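Local coordinates for cytochrome C-type biogenesis protein ccmF (Thermus thermophilus, PDB 6ZMQ) that binds heme b in the membrane and acts as a heme lyase in cytochrome c maturation, probably also moving heme across the membrane, at residues H358-F372 with L419-G433. Numbering follows the deposited sequence.
Sequences HPLSREGALLLGAFF and LMGVGPLLPWRRARG. With HEM (protoporphyrin IX containing Fe), chain B.
The chain leaving helix 402-422 runs past the start of helix 362-384 and the turn before it, L426 beside R362, R430 beside S361 and R429 beside H358, and R362 N donates to P427 O at 3.2 Å. R362 lies across the W428 indole. Its CD sits over one ring face, 3.6 Å from the centroid of the six-membered ring, and its CZ makes a cation-pi contact with the five-membered ring. CG is anti to the backbone N (chi1 -180°), and a bend at chi3 (-68°) brings NH2 to P424 O, a 3.1 Å hydrogen bond. A leucine in its place would probably leave P424 O without this donor and the indole face without its cation. E363 comes to the edge of the same indole, its carboxylate nearly perpendicular to the ring. Its OE1 accepts a hydrogen bond from R429 N through the syn lone pair, nearly straight and 2.6 Å long. OE2 also forms a salt bridge with R284 of helix 266-284, so this carboxylate joins three parts of the chain. Further along the two predicted transmembrane helices, L419 fits as a knob among A365, L368, G369 and F372, with CD1 over the F372 ring face, 4.2 Å from its centroid. These helices also line the heme pocket, through L366, G369, L419 and M420. G369 CA packs against heme CBB. L366 CD2 lies 3.3 Å from heme CHB. The side chain of P424 is about 5 Å from that of H510, an axial ligand of the heme iron. A365 CB touches G423 CA at 3.8 Å and also packs against L426 CD1.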
ATOM      1  N   HIS A 358     -33.258  -9.397   4.832  1.00 96.41           N
ATOM      2  CA  HIS A 358     -31.916  -9.163   4.286  1.00 91.40           C
ATOM      3  C   HIS A 358     -31.578  -7.989   3.293  1.00 85.63           C
ATOM      4  O   HIS A 358     -30.463  -7.484   3.401  1.00 91.31           O
ATOM      5  CB  HIS A 358     -31.426 -10.481   3.643  1.00 96.71           C
ATOM      6  CG  HIS A 358     -31.823 -10.656   2.209  1.00106.35           C
ATOM      7  ND1 HIS A 358     -33.138 -10.718   1.804  1.00109.88           N
ATOM      8  CD2 HIS A 358     -31.077 -10.777   1.084  1.00106.59           C
ATOM      9  CE1 HIS A 358     -33.187 -10.863   0.493  1.00110.41           C
ATOM     10  NE2 HIS A 358     -31.950 -10.904   0.032  1.00107.45           N
ATOM     11  N   PRO A 359     -32.457  -7.548   2.361  1.00 73.21           N
ATOM     12  CA  PRO A 359     -31.906  -6.864   1.172  1.00 73.71           C
ATOM     13  C   PRO A 359     -31.454  -5.424   1.393  1.00 70.01           C
ATOM     14  O   PRO A 359     -30.506  -4.982   0.733  1.00 59.57           O
ATOM     15  CB  PRO A 359     -33.055  -6.940   0.161  1.00 84.83           C
ATOM     16  CG  PRO A 359     -34.263  -6.890   0.982  1.00 77.65           C
ATOM     17  CD  PRO A 359     -33.939  -7.493   2.320  1.00 70.92           C
ATOM     18  N   LEU A 360     -32.088  -4.676   2.298  1.00 90.29           N
ATOM     19  CA  LEU A 360     -31.855  -3.241   2.394  1.00 75.00           C
ATOM     20  C   LEU A 360     -31.179  -2.904   3.715  1.00 73.15           C
ATOM     21  O   LEU A 360     -31.343  -1.805   4.254  1.00 82.84           O
ATOM     22  CB  LEU A 360     -33.167  -2.469   2.249  1.00 64.69           C
ATOM     23  CG  LEU A 360     -33.084  -1.028   1.747  1.00 58.14           C
ATOM     24  CD1 LEU A 360     -33.152  -1.028   0.226  1.00 62.69           C
ATOM     25  CD2 LEU A 360     -34.176  -0.149   2.339  1.00 57.26           C
ATOM     26  N   SER A 361     -30.411  -3.850   4.233  1.00 64.98           N
ATOM     27  CA  SER A 361     -29.923  -3.813   5.599  1.00 65.50           C
ATOM     28  C   SER A 361     -28.515  -3.226   5.640  1.00 70.32           C
ATOM     29  O   SER A 361     -27.983  -2.769   4.624  1.00 89.24           O
ATOM     30  CB  SER A 361     -29.981  -5.222   6.169  1.00 71.10           C
ATOM     31  OG  SER A 361     -31.306  -5.712   6.075  1.00 77.98           O
ATOM     32  N   ARG A 362     -27.889  -3.250   6.822  1.00 63.24           N
ATOM     33  CA  ARG A 362     -26.482  -2.872   6.920  1.00 54.78           C
ATOM     34  C   ARG A 362     -25.599  -3.924   6.245  1.00 55.69           C
ATOM     35  O   ARG A 362     -24.570  -3.590   5.649  1.00 58.07           O
ATOM     36  CB  ARG A 362     -26.104  -2.655   8.394  1.00 50.16           C
ATOM     37  CG  ARG A 362     -24.648  -2.243   8.637  1.00 42.70           C
ATOM     38  CD  ARG A 362     -24.226  -2.232  10.109  1.00 41.63           C
ATOM     39  NE  ARG A 362     -24.872  -1.197  10.913  1.00 47.37           N
ATOM     40  CZ  ARG A 362     -24.888  -1.201  12.241  1.00 62.51           C
ATOM     41  NH1 ARG A 362     -24.287  -2.177  12.909  1.00 62.14           N
ATOM     42  NH2 ARG A 362     -25.492  -0.226  12.903  1.00 62.08           N
ATOM     43  N   GLU A 363     -26.021  -5.197   6.282  1.00 48.12           N
ATOM     44  CA  GLU A 363     -25.350  -6.258   5.526  1.00 50.93           C
ATOM     45  C   GLU A 363     -25.465  -6.044   4.023  1.00 52.10           C
ATOM     46  O   GLU A 363     -24.505  -6.284   3.282  1.00 67.32           O
ATOM     47  CB  GLU A 363     -25.946  -7.622   5.876  1.00 56.68           C
ATOM     48  CG  GLU A 363     -25.760  -8.057   7.296  1.00 64.18           C
ATOM     49  CD  GLU A 363     -27.080  -8.093   8.047  1.00 78.03           C
ATOM     50  OE1 GLU A 363     -27.739  -7.032   8.115  1.00 76.59           O
ATOM     51  OE2 GLU A 363     -27.448  -9.158   8.584  1.00 86.66           O
ATOM     52  N   GLY A 364     -26.643  -5.621   3.555  1.00 51.05           N
ATOM     53  CA  GLY A 364     -26.828  -5.368   2.133  1.00 43.18           C
ATOM     54  C   GLY A 364     -26.044  -4.164   1.648  1.00 49.34           C
ATOM     55  O   GLY A 364     -25.503  -4.167   0.536  1.00 60.52           O
ATOM     56  N   ALA A 365     -25.960  -3.127   2.486  1.00 47.71           N
ATOM     57  CA  ALA A 365     -25.161  -1.952   2.158  1.00 45.60           C
ATOM     58  C   ALA A 365     -23.670  -2.275   2.153  1.00 55.24           C
ATOM     59  O   ALA A 365     -22.950  -1.838   1.245  1.00 64.82           O
ATOM     60  CB  ALA A 365     -25.473  -0.820   3.135  1.00 44.62           C
ATOM     61  N   LEU A 366     -23.194  -3.066   3.133  1.00 54.81           N
ATOM     62  CA  LEU A 366     -21.774  -3.422   3.167  1.00 55.40           C
ATOM     63  C   LEU A 366     -21.411  -4.366   2.029  1.00 55.50           C
ATOM     64  O   LEU A 366     -20.316  -4.271   1.464  1.00 54.20           O
ATOM     65  CB  LEU A 366     -21.364  -4.071   4.494  1.00 51.03           C
ATOM     66  CG  LEU A 366     -21.293  -3.442   5.901  1.00 37.10           C
ATOM     67  CD1 LEU A 366     -20.167  -4.076   6.732  1.00 30.73           C
ATOM     68  CD2 LEU A 366     -21.220  -1.943   5.948  1.00 31.72           C
ATOM     69  N   LEU A 367     -22.328  -5.264   1.665  1.00 51.72           N
ATOM     70  CA  LEU A 367     -22.068  -6.217   0.593  1.00 50.98           C
ATOM     71  C   LEU A 367     -22.109  -5.536  -0.767  1.00 66.67           C
ATOM     72  O   LEU A 367     -21.307  -5.870  -1.647  1.00 79.98           O
ATOM     73  CB  LEU A 367     -23.079  -7.361   0.690  1.00 46.20           C
ATOM     74  CG  LEU A 367     -23.014  -8.704  -0.050  1.00 40.80           C
ATOM     75  CD1 LEU A 367     -23.486  -8.670  -1.490  1.00 44.14           C
ATOM     76  CD2 LEU A 367     -21.577  -9.210   0.018  1.00 39.18           C
ATOM     77  N   LEU A 368     -23.004  -4.554  -0.944  1.00 61.50           N
ATOM     78  CA  LEU A 368     -23.005  -3.779  -2.178  1.00 49.09           C
ATOM     79  C   LEU A 368     -21.789  -2.863  -2.255  1.00 56.78           C
ATOM     80  O   LEU A 368     -21.256  -2.642  -3.346  1.00 71.28           O
ATOM     81  CB  LEU A 368     -24.301  -2.966  -2.310  1.00 40.64           C
ATOM     82  CG  LEU A 368     -24.538  -2.249  -3.644  1.00 39.52           C
ATOM     83  CD1 LEU A 368     -24.295  -3.207  -4.807  1.00 28.37           C
ATOM     84  CD2 LEU A 368     -25.910  -1.599  -3.730  1.00 54.17           C
ATOM     85  N   GLY A 369     -21.312  -2.358  -1.115  1.00 48.05           N
ATOM     86  CA  GLY A 369     -20.083  -1.577  -1.119  1.00 41.19           C
ATOM     87  C   GLY A 369     -18.857  -2.406  -1.451  1.00 48.93           C
ATOM     88  O   GLY A 369     -17.972  -1.963  -2.189  1.00 58.58           O
ATOM     89  N   ALA A 370     -18.786  -3.620  -0.897  1.00 43.70           N
ATOM     90  CA  ALA A 370     -17.741  -4.570  -1.270  1.00 47.71           C
ATOM     91  C   ALA A 370     -17.841  -4.987  -2.733  1.00 69.18           C
ATOM     92  O   ALA A 370     -16.810  -5.210  -3.383  1.00 81.25           O
ATOM     93  CB  ALA A 370     -17.808  -5.798  -0.363  1.00 35.07           C
ATOM     94  N   PHE A 371     -19.063  -5.070  -3.270  1.00 69.90           N
ATOM     95  CA  PHE A 371     -19.244  -5.280  -4.703  1.00 55.02           C
ATOM     96  C   PHE A 371     -18.745  -4.094  -5.515  1.00 50.62           C
ATOM     97  O   PHE A 371     -18.239  -4.272  -6.625  1.00 55.29           O
ATOM     98  CB  PHE A 371     -20.714  -5.539  -5.025  1.00 55.22           C
ATOM     99  CG  PHE A 371     -21.047  -6.984  -5.215  1.00 58.87           C
ATOM    100  CD1 PHE A 371     -20.473  -7.707  -6.253  1.00 68.16           C
ATOM    101  CD2 PHE A 371     -21.966  -7.610  -4.387  1.00 54.49           C
ATOM    102  CE1 PHE A 371     -20.790  -9.045  -6.444  1.00 70.55           C
ATOM    103  CE2 PHE A 371     -22.294  -8.946  -4.573  1.00 60.57           C
ATOM    104  CZ  PHE A 371     -21.705  -9.662  -5.602  1.00 68.46           C
ATOM    105  N   PHE A 372     -18.912  -2.879  -4.988  1.00 48.41           N
ATOM    106  CA  PHE A 372     -18.414  -1.680  -5.662  1.00 45.11           C
ATOM    107  C   PHE A 372     -16.887  -1.641  -5.673  1.00 48.68           C
ATOM    108  O   PHE A 372     -16.275  -1.261  -6.682  1.00 51.21           O
ATOM    109  CB  PHE A 372     -18.970  -0.432  -4.972  1.00 42.28           C
ATOM    110  CG  PHE A 372     -20.282   0.060  -5.535  1.00 54.37           C
ATOM    111  CD1 PHE A 372     -21.259  -0.831  -5.972  1.00 67.76           C
ATOM    112  CD2 PHE A 372     -20.539   1.426  -5.612  1.00 43.97           C
ATOM    113  CE1 PHE A 372     -22.464  -0.372  -6.475  1.00 60.13           C
ATOM    114  CE2 PHE A 372     -21.739   1.891  -6.117  1.00 45.38           C
ATOM    115  CZ  PHE A 372     -22.702   0.988  -6.549  1.00 53.09           C
ATOM    116  N   LEU A 419     -22.510   5.078   0.083  1.00 45.95           N
ATOM    117  CA  LEU A 419     -22.859   3.867   0.822  1.00 42.09           C
ATOM    118  C   LEU A 419     -22.224   3.848   2.207  1.00 53.19           C
ATOM    119  O   LEU A 419     -22.816   3.317   3.157  1.00 59.22           O
ATOM    120  CB  LEU A 419     -22.440   2.643   0.016  1.00 42.18           C
ATOM    121  CG  LEU A 419     -23.518   2.189  -0.964  1.00 49.18           C
ATOM    122  CD1 LEU A 419     -22.921   1.492  -2.178  1.00 57.80           C
ATOM    123  CD2 LEU A 419     -24.488   1.278  -0.254  1.00 48.94           C
ATOM    124  N   MET A 420     -21.016   4.413   2.325  1.00 59.91           N
ATOM    125  CA  MET A 420     -20.314   4.557   3.599  1.00 50.07           C
ATOM    126  C   MET A 420     -21.093   5.395   4.600  1.00 47.36           C
ATOM    127  O   MET A 420     -21.120   5.103   5.802  1.00 44.50           O
ATOM    128  CB  MET A 420     -18.938   5.138   3.318  1.00 38.28           C
ATOM    129  CG  MET A 420     -18.162   5.652   4.479  1.00 34.55           C
ATOM    130  SD  MET A 420     -16.658   6.485   3.952  1.00 51.58           S
ATOM    131  CE  MET A 420     -16.346   5.784   2.331  1.00 52.34           C
ATOM    132  N   GLY A 421     -21.726   6.456   4.112  1.00 47.61           N
ATOM    133  CA  GLY A 421     -22.622   7.214   4.960  1.00 49.62           C
ATOM    134  C   GLY A 421     -23.908   6.476   5.284  1.00 55.76           C
ATOM    135  O   GLY A 421     -24.348   6.464   6.437  1.00 52.02           O
ATOM    136  N   VAL A 422     -24.542   5.864   4.278  1.00 69.18           N
ATOM    137  CA  VAL A 422     -25.895   5.344   4.519  1.00 56.72           C
ATOM    138  C   VAL A 422     -25.880   4.000   5.274  1.00 46.39           C
ATOM    139  O   VAL A 422     -26.857   3.656   5.952  1.00 54.95           O
ATOM    140  CB  VAL A 422     -26.692   5.276   3.191  1.00 52.53           C
ATOM    141  CG1 VAL A 422     -26.283   4.098   2.324  1.00 53.14           C
ATOM    142  CG2 VAL A 422     -28.214   5.286   3.445  1.00 55.79           C
ATOM    143  N   GLY A 423     -24.777   3.241   5.215  1.00 36.02           N
ATOM    144  CA  GLY A 423     -24.738   1.866   5.674  1.00 28.18           C
ATOM    145  C   GLY A 423     -24.826   1.615   7.168  1.00 47.92           C
ATOM    146  O   GLY A 423     -25.706   0.884   7.630  1.00 65.53           O
ATOM    147  N   PRO A 424     -23.899   2.189   7.959  1.00 43.45           N
ATOM    148  CA  PRO A 424     -23.962   2.023   9.423  1.00 52.36           C
ATOM    149  C   PRO A 424     -25.161   2.658  10.134  1.00 56.39           C
ATOM    150  O   PRO A 424     -25.371   2.397  11.323  1.00 66.10           O
ATOM    151  CB  PRO A 424     -22.650   2.679   9.889  1.00 53.04           C
ATOM    152  CG  PRO A 424     -22.101   3.381   8.633  1.00 53.29           C
ATOM    153  CD  PRO A 424     -22.515   2.466   7.559  1.00 49.45           C
ATOM    154  N   LEU A 425     -25.966   3.463   9.437  1.00 54.84           N
ATOM    155  CA  LEU A 425     -27.203   4.008   9.979  1.00 54.24           C
ATOM    156  C   LEU A 425     -28.400   3.115   9.700  1.00 56.65           C
ATOM    157  O   LEU A 425     -29.537   3.511   9.980  1.00 67.79           O
ATOM    158  CB  LEU A 425     -27.467   5.402   9.408  1.00 52.37           C
ATOM    159  CG  LEU A 425     -26.774   6.600  10.051  1.00 43.02           C
ATOM    160  CD1 LEU A 425     -27.391   7.885   9.530  1.00 28.26           C
ATOM    161  CD2 LEU A 425     -26.937   6.536  11.563  1.00 54.51           C
ATOM    162  N   LEU A 426     -28.165   1.918   9.169  1.00 49.99           N
ATOM    163  CA  LEU A 426     -29.153   0.889   8.936  1.00 53.96           C
ATOM    164  C   LEU A 426     -29.033  -0.203   9.993  1.00 76.57           C
ATOM    165  O   LEU A 426     -27.926  -0.526  10.442  1.00 92.87           O
ATOM    166  CB  LEU A 426     -28.978   0.262   7.545  1.00 40.36           C
ATOM    167  CG  LEU A 426     -29.236   1.148   6.322  1.00 34.31           C
ATOM    168  CD1 LEU A 426     -28.896   0.411   5.042  1.00 37.39           C
ATOM    169  CD2 LEU A 426     -30.686   1.596   6.292  1.00 42.77           C
ATOM    170  N   PRO A 427     -30.148  -0.777  10.425  1.00 77.94           N
ATOM    171  CA  PRO A 427     -30.087  -1.914  11.344  1.00 71.84           C
ATOM    172  C   PRO A 427     -29.757  -3.209  10.612  1.00 63.09           C
ATOM    173  O   PRO A 427     -29.863  -3.314   9.390  1.00 62.42           O
ATOM    174  CB  PRO A 427     -31.501  -1.953  11.935  1.00 64.91           C
ATOM    175  CG  PRO A 427     -32.346  -1.464  10.811  1.00 67.07           C
ATOM    176  CD  PRO A 427     -31.540  -0.341  10.201  1.00 72.85           C
ATOM    177  N   TRP A 428     -29.330  -4.197  11.397  1.00 52.39           N
ATOM    178  CA  TRP A 428     -28.966  -5.501  10.856  1.00 65.60           C
ATOM    179  C   TRP A 428     -30.207  -6.285  10.418  1.00 77.75           C
ATOM    180  O   TRP A 428     -31.226  -6.286  11.120  1.00 81.17           O
ATOM    181  CB  TRP A 428     -28.214  -6.316  11.905  1.00 73.98           C
ATOM    182  CG  TRP A 428     -26.829  -5.852  12.346  1.00 74.56           C
ATOM    183  CD1 TRP A 428     -26.473  -5.439  13.599  1.00 77.58           C
ATOM    184  CD2 TRP A 428     -25.617  -5.845  11.572  1.00 62.12           C
ATOM    185  NE1 TRP A 428     -25.130  -5.141  13.641  1.00 71.72           N
ATOM    186  CE2 TRP A 428     -24.582  -5.382  12.411  1.00 61.10           C
ATOM    187  CE3 TRP A 428     -25.314  -6.157  10.250  1.00 55.16           C
ATOM    188  CZ2 TRP A 428     -23.266  -5.233  11.967  1.00 57.78           C
ATOM    189  CZ3 TRP A 428     -24.001  -6.011   9.809  1.00 59.65           C
ATOM    190  CH2 TRP A 428     -22.997  -5.558  10.666  1.00 58.92           C
ATOM    191  N   ARG A 429     -30.077  -6.965   9.262  1.00 75.67           N
ATOM    192  CA  ARG A 429     -31.051  -7.854   8.576  1.00 85.34           C
ATOM    193  C   ARG A 429     -32.506  -7.373   8.634  1.00 94.60           C
ATOM    194  O   ARG A 429     -33.389  -8.025   9.194  1.00106.53           O
ATOM    195  CB  ARG A 429     -30.962  -9.316   9.032  1.00 88.79           C
ATOM    196  CG  ARG A 429     -31.320 -10.234   7.835  1.00 90.66           C
ATOM    197  CD  ARG A 429     -30.651 -11.597   7.735  1.00 91.95           C
ATOM    198  NE  ARG A 429     -31.343 -12.380   6.706  1.00 94.57           N
ATOM    199  CZ  ARG A 429     -31.193 -13.685   6.494  1.00 94.40           C
ATOM    200  NH1 ARG A 429     -30.374 -14.399   7.252  1.00 94.04           N
ATOM    201  NH2 ARG A 429     -31.874 -14.277   5.521  1.00 92.20           N
ATOM    202  N   ARG A 430     -32.742  -6.214   8.034  1.00 97.88           N
ATOM    203  CA  ARG A 430     -34.081  -5.647   7.942  1.00 99.90           C
ATOM    204  C   ARG A 430     -34.735  -6.032   6.614  1.00106.03           C
ATOM    205  O   ARG A 430     -34.061  -6.173   5.589  1.00106.48           O
ATOM    206  CB  ARG A 430     -33.991  -4.131   8.066  1.00 91.98           C
ATOM    207  CG  ARG A 430     -35.291  -3.360   8.169  1.00 90.00           C
ATOM    208  CD  ARG A 430     -35.048  -1.860   8.258  1.00 89.08           C
ATOM    209  NE  ARG A 430     -34.802  -1.285   6.932  1.00 94.86           N
ATOM    210  CZ  ARG A 430     -33.603  -1.077   6.383  1.00110.96           C
ATOM    211  NH1 ARG A 430     -32.487  -1.342   7.048  1.00120.58           N
ATOM    212  NH2 ARG A 430     -33.519  -0.571   5.162  1.00113.88           N
ATOM    213  N   ALA A 431     -36.064  -6.205   6.643  1.00110.74           N
ATOM    214  CA  ALA A 431     -36.830  -6.507   5.433  1.00116.79           C
ATOM    215  C   ALA A 431     -36.816  -5.342   4.446  1.00118.48           C
ATOM    216  O   ALA A 431     -36.401  -5.495   3.292  1.00119.46           O
ATOM    217  CB  ALA A 431     -38.268  -6.881   5.802  1.00120.90           C
ATOM    218  N   ARG A 432     -37.273  -4.166   4.877  1.00131.04           N
ATOM    219  CA  ARG A 432     -37.334  -3.027   3.969  1.00124.98           C
ATOM    220  C   ARG A 432     -37.206  -1.729   4.751  1.00125.07           C
ATOM    221  O   ARG A 432     -37.520  -1.669   5.943  1.00122.19           O
ATOM    222  CB  ARG A 432     -38.636  -2.996   3.160  1.00120.11           C
ATOM    223  CG  ARG A 432     -38.443  -2.530   1.722  1.00114.19           C
ATOM    224  CD  ARG A 432     -39.758  -2.133   1.095  1.00112.15           C
ATOM    225  NE  ARG A 432     -40.415  -1.132   1.929  1.00107.78           N
ATOM    226  CZ  ARG A 432     -41.485  -0.434   1.567  1.00104.02           C
ATOM    227  NH1 ARG A 432     -42.038  -0.627   0.380  1.00100.80           N
ATOM    228  NH2 ARG A 432     -42.000   0.459   2.399  1.00104.99           N
ATOM    229  N   GLY A 433     -36.751  -0.688   4.056  1.00123.59           N
ATOM    230  CA  GLY A 433     -36.626   0.639   4.626  1.00124.70           C
ATOM    231  C   GLY A 433     -37.942   1.375   4.744  1.00124.71           C
ATOM    232  O   GLY A 433     -38.209   2.313   3.988  1.00121.93           O
TER
HETATM  233  CHA HEM B 701     -15.326  -0.264   9.669  1.00 41.84           C
HETATM  234  CHB HEM B 701     -19.080   0.542   6.626  1.00 49.80           C
HETATM  235  CHC HEM B 701     -15.933   2.061   3.171  1.00 46.41           C
HETATM  236  CHD HEM B 701     -12.326   1.675   6.431  1.00 48.24           C
HETATM  237  C1A HEM B 701     -16.587  -0.166   9.103  1.00 51.28           C
HETATM  238  C2A HEM B 701     -17.771  -0.582   9.771  1.00 53.30           C
HETATM  239  C3A HEM B 701     -18.820  -0.362   8.928  1.00 47.51           C
HETATM  240  C4A HEM B 701     -18.317   0.183   7.733  1.00 50.50           C
HETATM  241  CMA HEM B 701     -20.268  -0.648   9.205  1.00 41.61           C
HETATM  242  CAA HEM B 701     -17.870  -1.162  11.174  1.00 48.22           C
HETATM  243  CBA HEM B 701     -17.794  -0.066  12.253  1.00 48.79           C
HETATM  244  CGA HEM B 701     -18.964   0.882  12.159  1.00 68.38           C
HETATM  245  O1A HEM B 701     -18.763   2.096  11.928  1.00 78.58           O
HETATM  246  O2A HEM B 701     -20.129   0.449  12.313  1.00 74.03           O
HETATM  247  C1B HEM B 701     -18.504   1.002   5.424  1.00 37.54           C
HETATM  248  C2B HEM B 701     -19.239   1.171   4.227  1.00 38.85           C
HETATM  249  C3B HEM B 701     -18.382   1.591   3.258  1.00 42.30           C
HETATM  250  C4B HEM B 701     -17.060   1.656   3.880  1.00 36.59           C
HETATM  251  CMB HEM B 701     -20.708   0.945   4.048  1.00 38.20           C
HETATM  252  CAB HEM B 701     -18.677   1.896   1.853  1.00 56.09           C
HETATM  253  CBB HEM B 701     -18.392   0.784   0.906  1.00 57.44           C
HETATM  254  C1C HEM B 701     -14.705   2.162   3.787  1.00 32.81           C
HETATM  255  C2C HEM B 701     -13.589   2.805   3.252  1.00 22.09           C
HETATM  256  C3C HEM B 701     -12.592   2.684   4.190  1.00 20.59           C
HETATM  257  C4C HEM B 701     -13.089   1.974   5.308  1.00 30.76           C
HETATM  258  CMC HEM B 701     -13.452   3.495   1.920  1.00 20.80           C
HETATM  259  CAC HEM B 701     -11.242   3.199   4.042  1.00 20.41           C
HETATM  260  CBC HEM B 701     -10.878   4.493   4.665  1.00 27.00           C
HETATM  261  C1D HEM B 701     -12.803   1.051   7.593  1.00 45.53           C
HETATM  262  C2D HEM B 701     -11.976   0.630   8.729  1.00 45.29           C
HETATM  263  C3D HEM B 701     -12.805   0.084   9.648  1.00 46.44           C
HETATM  264  C4D HEM B 701     -14.158   0.188   9.056  1.00 40.51           C
HETATM  265  CMD HEM B 701     -10.483   0.776   8.847  1.00 40.02           C
HETATM  266  CAD HEM B 701     -12.426  -0.503  10.998  1.00 47.46           C
HETATM  267  CBD HEM B 701     -12.485  -2.033  10.910  1.00 52.06           C
HETATM  268  CGD HEM B 701     -11.997  -2.754  12.145  1.00 47.94           C
HETATM  269  O1D HEM B 701     -12.801  -3.291  12.942  1.00 41.28           O
HETATM  270  O2D HEM B 701     -10.776  -2.839  12.367  1.00 49.50           O
HETATM  271  NA  HEM B 701     -16.956   0.280   7.849  1.00 63.47           N
HETATM  272  NB  HEM B 701     -17.211   1.286   5.161  1.00 39.48           N
HETATM  273  NC  HEM B 701     -14.401   1.697   5.038  1.00 40.47           N
HETATM  274  ND  HEM B 701     -14.064   0.767   7.856  1.00 57.77           N
HETATM  275 FE   HEM B 701     -15.666   1.144   6.553  1.00 52.30          FE